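GCN5-related N-acetyltransferase (Sphaerobacter thermophilus, PDB 3TT2) probably transfers an acyl group, most likely acetyl from acetyl-CoA, to an amine acceptor, as GCN5-related acetyltransferases do, though its own substrate is not established. Local coordinates at residues 78-90 with 118-130. Sequence-based numbering, arbitrary orientation.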
loop_
_atom_site.group_PDB
_atom_site.type_symbol
_atom_site.label_atom_id
_atom_site.label_comp_id
_atom_site.label_asym_id
_atom_site.label_seq_id
_atom_site.Cartn_x
_atom_site.Cartn_y
_atom_site.Cartn_z
ATOM N N LEU A 78 -0.681 -10.277 -3.805
ATOM C CA LEU A 78 -1.952 -9.934 -3.169
ATOM C C LEU A 78 -3.113 -10.232 -4.120
ATOM O O LEU A 78 -3.054 -9.906 -5.299
ATOM C CB LEU A 78 -1.972 -8.476 -2.739
ATOM C CG LEU A 78 -1.275 -8.290 -1.400
ATOM C CD1 LEU A 78 -1.047 -6.818 -1.078
ATOM C CD2 LEU A 78 -2.122 -8.949 -0.341
ATOM N N ASN A 79 -4.159 -10.874 -3.605
ATOM C CA ASN A 79 -5.272 -11.321 -4.436
ATOM C C ASN A 79 -6.580 -10.676 -4.018
ATOM O O ASN A 79 -7.002 -10.827 -2.879
ATOM C CB ASN A 79 -5.391 -12.840 -4.354
ATOM C CG ASN A 79 -6.738 -13.346 -4.813
ATOM O OD1 ASN A 79 -7.313 -12.823 -5.756
ATOM N ND2 ASN A 79 -7.250 -14.374 -4.144
ATOM N N ARG A 80 -7.221 -9.952 -4.931
ATOM C CA ARG A 80 -8.548 -9.395 -4.654
ATOM C C ARG A 80 -9.623 -10.101 -5.471
ATOM O O ARG A 80 -9.701 -9.907 -6.681
ATOM C CB ARG A 80 -8.562 -7.891 -4.980
ATOM C CG ARG A 80 -9.939 -7.230 -4.888
ATOM C CD ARG A 80 -9.922 -5.761 -5.337
ATOM N NE ARG A 80 -8.963 -4.959 -4.580
ATOM C CZ ARG A 80 -8.594 -3.719 -4.904
ATOM N NH1 ARG A 80 -7.707 -3.068 -4.149
ATOM N NH2 ARG A 80 -9.107 -3.130 -5.982
ATOM N N ARG A 81 -10.421 -10.941 -4.807
ATOM C CA ARG A 81 -11.619 -11.596 -5.375
ATOM C C ARG A 81 -11.305 -12.370 -6.650
ATOM O O ARG A 81 -12.198 -12.659 -7.436
ATOM C CB ARG A 81 -12.715 -10.572 -5.717
ATOM C CG ARG A 81 -13.443 -9.928 -4.549
ATOM C CD ARG A 81 -13.354 -8.417 -4.678
ATOM N NE ARG A 81 -14.610 -7.733 -4.366
ATOM C CZ ARG A 81 -14.904 -6.499 -4.773
ATOM N NH1 ARG A 81 -14.038 -5.824 -5.519
ATOM N NH2 ARG A 81 -16.061 -5.941 -4.444
ATOM N N TYR A 82 -10.035 -12.694 -6.846
ATOM C CA TYR A 82 -9.509 -13.327 -8.054
ATOM C C TYR A 82 -9.796 -12.532 -9.328
ATOM O O TYR A 82 -9.742 -13.095 -10.429
ATOM C CB TYR A 82 -10.104 -14.736 -8.211
ATOM C CG TYR A 82 -9.861 -15.629 -7.016
ATOM C CD1 TYR A 82 -8.637 -16.239 -6.829
ATOM C CD2 TYR A 82 -10.856 -15.861 -6.080
ATOM C CE1 TYR A 82 -8.404 -17.056 -5.755
ATOM C CE2 TYR A 82 -10.631 -16.686 -4.988
ATOM C CZ TYR A 82 -9.398 -17.282 -4.831
ATOM O OH TYR A 82 -9.160 -18.113 -3.747
ATOM N N VAL A 83 -10.141 -11.252 -9.218
ATOM C CA VAL A 83 -10.198 -10.418 -10.422
ATOM C C VAL A 83 -9.026 -9.468 -10.644
ATOM O O VAL A 83 -8.849 -8.915 -11.739
ATOM C CB VAL A 83 -11.506 -9.596 -10.461
ATOM C CG1 VAL A 83 -12.698 -10.521 -10.561
ATOM C CG2 VAL A 83 -11.591 -8.657 -9.245
ATOM N N GLN A 84 -8.262 -9.233 -9.584
ATOM C CA GLN A 84 -7.109 -8.372 -9.676
ATOM C C GLN A 84 -5.979 -8.896 -8.845
ATOM O O GLN A 84 -6.070 -8.921 -7.612
ATOM C CB GLN A 84 -7.466 -6.983 -9.214
ATOM C CG GLN A 84 -6.325 -6.002 -9.264
ATOM C CD GLN A 84 -6.837 -4.584 -9.268
ATOM O OE1 GLN A 84 -6.780 -3.888 -8.253
ATOM N NE2 GLN A 84 -7.378 -4.152 -10.410
ATOM N N LEU A 85 -4.873 -9.217 -9.494
ATOM C CA LEU A 85 -3.755 -9.768 -8.774
ATOM C C LEU A 85 -2.645 -8.748 -8.740
ATOM O O LEU A 85 -2.200 -8.271 -9.779
ATOM C CB LEU A 85 -3.274 -11.035 -9.459
ATOM C CG LEU A 85 -2.263 -11.740 -8.567
ATOM C CD1 LEU A 85 -2.981 -12.359 -7.358
ATOM C CD2 LEU A 85 -1.437 -12.754 -9.353
ATOM N N SER A 86 -2.214 -8.396 -7.539
ATOM C CA SER A 86 -1.047 -7.556 -7.367
ATOM C C SER A 86 0.164 -8.446 -7.127
ATOM O O SER A 86 0.090 -9.430 -6.390
ATOM C CB SER A 86 -1.243 -6.616 -6.186
ATOM O OG SER A 86 -2.172 -5.598 -6.491
ATOM N N VAL A 87 1.280 -8.100 -7.754
ATOM C CA VAL A 87 2.472 -8.934 -7.705
ATOM C C VAL A 87 3.652 -8.096 -7.237
ATOM O O VAL A 87 3.873 -7.005 -7.764
ATOM C CB VAL A 87 2.772 -9.547 -9.090
ATOM C CG1 VAL A 87 4.074 -10.323 -9.066
ATOM C CG2 VAL A 87 1.651 -10.433 -9.531
ATOM N N TYR A 88 4.380 -8.554 -6.216
ATOM C CA TYR A 88 5.570 -7.811 -5.794
ATOM C C TYR A 88 6.822 -8.623 -6.024
ATOM O O TYR A 88 7.095 -9.563 -5.275
ATOM C CB TYR A 88 5.422 -7.418 -4.316
ATOM C CG TYR A 88 4.130 -6.666 -4.062
ATOM C CD1 TYR A 88 4.086 -5.282 -4.144
ATOM C CD2 TYR A 88 2.942 -7.346 -3.792
ATOM C CE1 TYR A 88 2.910 -4.595 -3.938
ATOM C CE2 TYR A 88 1.752 -6.665 -3.587
ATOM C CZ TYR A 88 1.747 -5.292 -3.663
ATOM O OH TYR A 88 0.578 -4.602 -3.461
ATOM N N GLY A 89 7.581 -8.269 -7.061
ATOM C CA GLY A 89 8.776 -9.024 -7.401
ATOM C C GLY A 89 10.060 -8.307 -7.058
ATOM O O GLY A 89 10.053 -7.089 -6.834
ATOM N N TYR A 90 11.168 -9.054 -7.038
ATOM C CA TYR A 90 12.517 -8.491 -6.888
ATOM C C TYR A 90 13.485 -9.420 -7.567
ATOM O O TYR A 90 13.365 -10.633 -7.426
ATOM C CB TYR A 90 12.914 -8.383 -5.415
ATOM C CG TYR A 90 11.881 -7.682 -4.574
ATOM C CD1 TYR A 90 11.999 -6.334 -4.276
ATOM C CD2 TYR A 90 10.767 -8.368 -4.092
ATOM C CE1 TYR A 90 11.040 -5.695 -3.517
ATOM C CE2 TYR A 90 9.812 -7.736 -3.350
ATOM C CZ TYR A 90 9.953 -6.407 -3.062
ATOM O OH TYR A 90 8.980 -5.805 -2.316
ATOM N N LEU A 118 -12.522 -19.114 -10.231
ATOM C CA LEU A 118 -13.157 -18.693 -8.986
ATOM C C LEU A 118 -13.640 -17.247 -9.045
ATOM O O LEU A 118 -14.250 -16.745 -8.106
ATOM C CB LEU A 118 -12.176 -18.872 -7.834
ATOM C CG LEU A 118 -11.655 -20.305 -7.694
ATOM C CD1 LEU A 118 -10.323 -20.348 -6.953
ATOM C CD2 LEU A 118 -12.694 -21.180 -7.010
ATOM N N ALA A 119 -13.329 -16.578 -10.148
ATOM C CA ALA A 119 -13.876 -15.268 -10.452
ATOM C C ALA A 119 -15.166 -15.436 -11.233
ATOM O O ALA A 119 -15.315 -16.418 -11.977
ATOM C CB ALA A 119 -12.874 -14.484 -11.274
ATOM N N PRO A 120 -16.102 -14.481 -11.088
ATOM C CA PRO A 120 -17.335 -14.533 -11.876
ATOM C C PRO A 120 -16.909 -14.624 -13.319
ATOM O O PRO A 120 -15.875 -14.045 -13.664
ATOM C CB PRO A 120 -17.969 -13.170 -11.622
ATOM C CG PRO A 120 -17.384 -12.697 -10.361
ATOM C CD PRO A 120 -15.994 -13.234 -10.316
ATOM N N ALA A 121 -17.644 -15.352 -14.146
ATOM C CA ALA A 121 -17.130 -15.650 -15.476
ATOM C C ALA A 121 -17.109 -14.422 -16.385
ATOM O O ALA A 121 -16.296 -14.340 -17.310
ATOM C CB ALA A 121 -17.876 -16.809 -16.111
ATOM N N GLU A 122 -17.988 -13.461 -16.114
ATOM C CA GLU A 122 -18.054 -12.248 -16.928
ATOM C C GLU A 122 -16.995 -11.208 -16.531
ATOM O O GLU A 122 -16.659 -10.322 -17.313
ATOM C CB GLU A 122 -19.460 -11.635 -16.872
ATOM C CG GLU A 122 -19.797 -10.958 -15.543
ATOM C CD GLU A 122 -20.114 -11.947 -14.429
ATOM O OE1 GLU A 122 -20.137 -13.172 -14.700
ATOM O OE2 GLU A 122 -20.348 -11.496 -13.283
ATOM N N ALA A 123 -16.477 -11.332 -15.312
ATOM C CA ALA A 123 -15.464 -10.421 -14.766
ATOM C C ALA A 123 -14.160 -10.412 -15.547
ATOM O O ALA A 123 -13.604 -11.470 -15.849
ATOM C CB ALA A 123 -15.175 -10.775 -13.307
ATOM N N GLN A 124 -13.667 -9.211 -15.849
ATOM C CA GLN A 124 -12.335 -9.070 -16.411
ATOM C C GLN A 124 -11.313 -9.362 -15.334
ATOM O O GLN A 124 -11.550 -9.110 -14.157
ATOM C CB GLN A 124 -12.102 -7.675 -16.967
ATOM C CG GLN A 124 -11.670 -6.653 -15.955
ATOM C CD GLN A 124 -10.903 -5.492 -16.584
ATOM O OE1 GLN A 124 -10.478 -5.560 -17.742
ATOM N NE2 GLN A 124 -10.711 -4.423 -15.811
ATOM N N VAL A 125 -10.173 -9.894 -15.745
ATOM C CA VAL A 125 -9.159 -10.327 -14.805
ATOM C C VAL A 125 -7.866 -9.598 -15.109
ATOM O O VAL A 125 -7.385 -9.660 -16.236
ATOM C CB VAL A 125 -8.932 -11.839 -14.922
ATOM C CG1 VAL A 125 -7.762 -12.264 -14.064
ATOM C CG2 VAL A 125 -10.215 -12.601 -14.563
ATOM N N THR A 126 -7.319 -8.887 -14.124
ATOM C CA THR A 126 -6.071 -8.149 -14.320
ATOM C C THR A 126 -4.966 -8.588 -13.373
ATOM O O THR A 126 -5.232 -9.086 -12.282
ATOM C CB THR A 126 -6.253 -6.601 -14.198
ATOM O OG1 THR A 126 -6.632 -6.236 -12.861
ATOM C CG2 THR A 126 -7.303 -6.092 -15.186
ATOM N N VAL A 127 -3.722 -8.413 -13.820
ATOM C CA VAL A 127 -2.537 -8.525 -12.964
ATOM C C VAL A 127 -1.842 -7.175 -12.965
ATOM O O VAL A 127 -1.796 -6.499 -14.001
ATOM C CB VAL A 127 -1.523 -9.538 -13.494
ATOM C CG1 VAL A 127 -0.290 -9.549 -12.618
ATOM C CG2 VAL A 127 -2.133 -10.917 -13.579
ATOM N N GLN A 128 -1.309 -6.775 -11.816
ATOM C CA GLN A 128 -0.668 -5.484 -11.726
ATOM C C GLN A 128 0.584 -5.466 -10.853
ATOM O O GLN A 128 0.702 -6.221 -9.879
ATOM C CB GLN A 128 -1.664 -4.441 -11.248
ATOM C CG GLN A 128 -2.086 -4.590 -9.813
ATOM C CD GLN A 128 -3.189 -3.626 -9.454
ATOM O OE1 GLN A 128 -3.938 -3.183 -10.324
ATOM N NE2 GLN A 128 -3.295 -3.285 -8.178
ATOM N N HIS A 129 1.513 -4.590 -11.233
ATOM C CA HIS A 129 2.790 -4.418 -10.560
ATOM C C HIS A 129 2.949 -2.964 -10.161
ATOM O O HIS A 129 2.528 -2.067 -10.888
ATOM C CB HIS A 129 3.930 -4.751 -11.510
ATOM C CG HIS A 129 4.120 -6.215 -11.752
ATOM N ND1 HIS A 129 5.147 -6.933 -11.177
ATOM C CD2 HIS A 129 3.437 -7.090 -12.528
ATOM C CE1 HIS A 129 5.079 -8.192 -11.580
ATOM N NE2 HIS A 129 4.051 -8.312 -12.402
ATOM N N TYR A 130 3.565 -2.720 -9.013
ATOM C CA TYR A 130 3.916 -1.358 -8.663
ATOM C C TYR A 130 5.407 -1.179 -8.856
ATOM O O TYR A 130 6.209 -1.750 -8.122
ATOM C CB TYR A 130 3.555 -1.061 -7.225
ATOM C CG TYR A 130 2.108 -1.255 -6.886
ATOM C CD1 TYR A 130 1.245 -0.171 -6.815
ATOM C CD2 TYR A 130 1.608 -2.511 -6.602
ATOM C CE1 TYR A 130 -0.095 -0.330 -6.488
ATOM C CE2 TYR A 130 0.263 -2.684 -6.268
ATOM C CZ TYR A 130 -0.580 -1.584 -6.216
ATOM O OH TYR A 130 -1.909 -1.738 -5.890
#
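Gln128 reaches across to Ser86 with its amide, NE2 donating to OG over 3.1 Å, the hydroxyl oxygen tilted somewhat from the amide plane. With CG between the backbone N and the carbonyl carbon (chi1 70°), the side chain also crosses that of Gln84, the two amide planes 31° apart. Gln84, pointing the same way as Thr126, gives OG1 of that residue a weak bond from NE2, 3.3 Å long. The backbones pair in parallel: Thr126 N to Val83 O and Leu85 N to Thr126 O, both 2.8 Å, then Gln128 N to Leu85 O and Val87 N to Gln128 O. Beyond this the pairing opens, Val87 O lying 4.5 Å from Tyr130 N, consistent with the splay between central parallel strands where GNAT enzymes commonly receive acyl-CoA. Val87 and His129 share the face opposite these amides, CB of the valine 3.9 Å from the imidazole centroid in a CH-pi contact. At the loop end, Leu118 CB lies over one face of the Tyr82 ring, 4.0 Å from its centroid, while Val83 CG1 packs on Ala119 and Ala123. Val83 and Gln84 form a classic beta bulge against Arg80 where strand 71-80 turns back into strand 84-91. Arg314 NE holds Gln128 OE1 from strand 305-316; a leucine here would probably leave that guanidinium without this acceptor and Ser86 OG without the N-H from this amide. The two strands belong to the GNAT beta-alpha-beta unit, whose connecting helix 100-115 packs Trp111 on Leu85 and Ile112 on Val127, with strand 71-80 flanking 84-91 and strand 305-316 flanking 125-132.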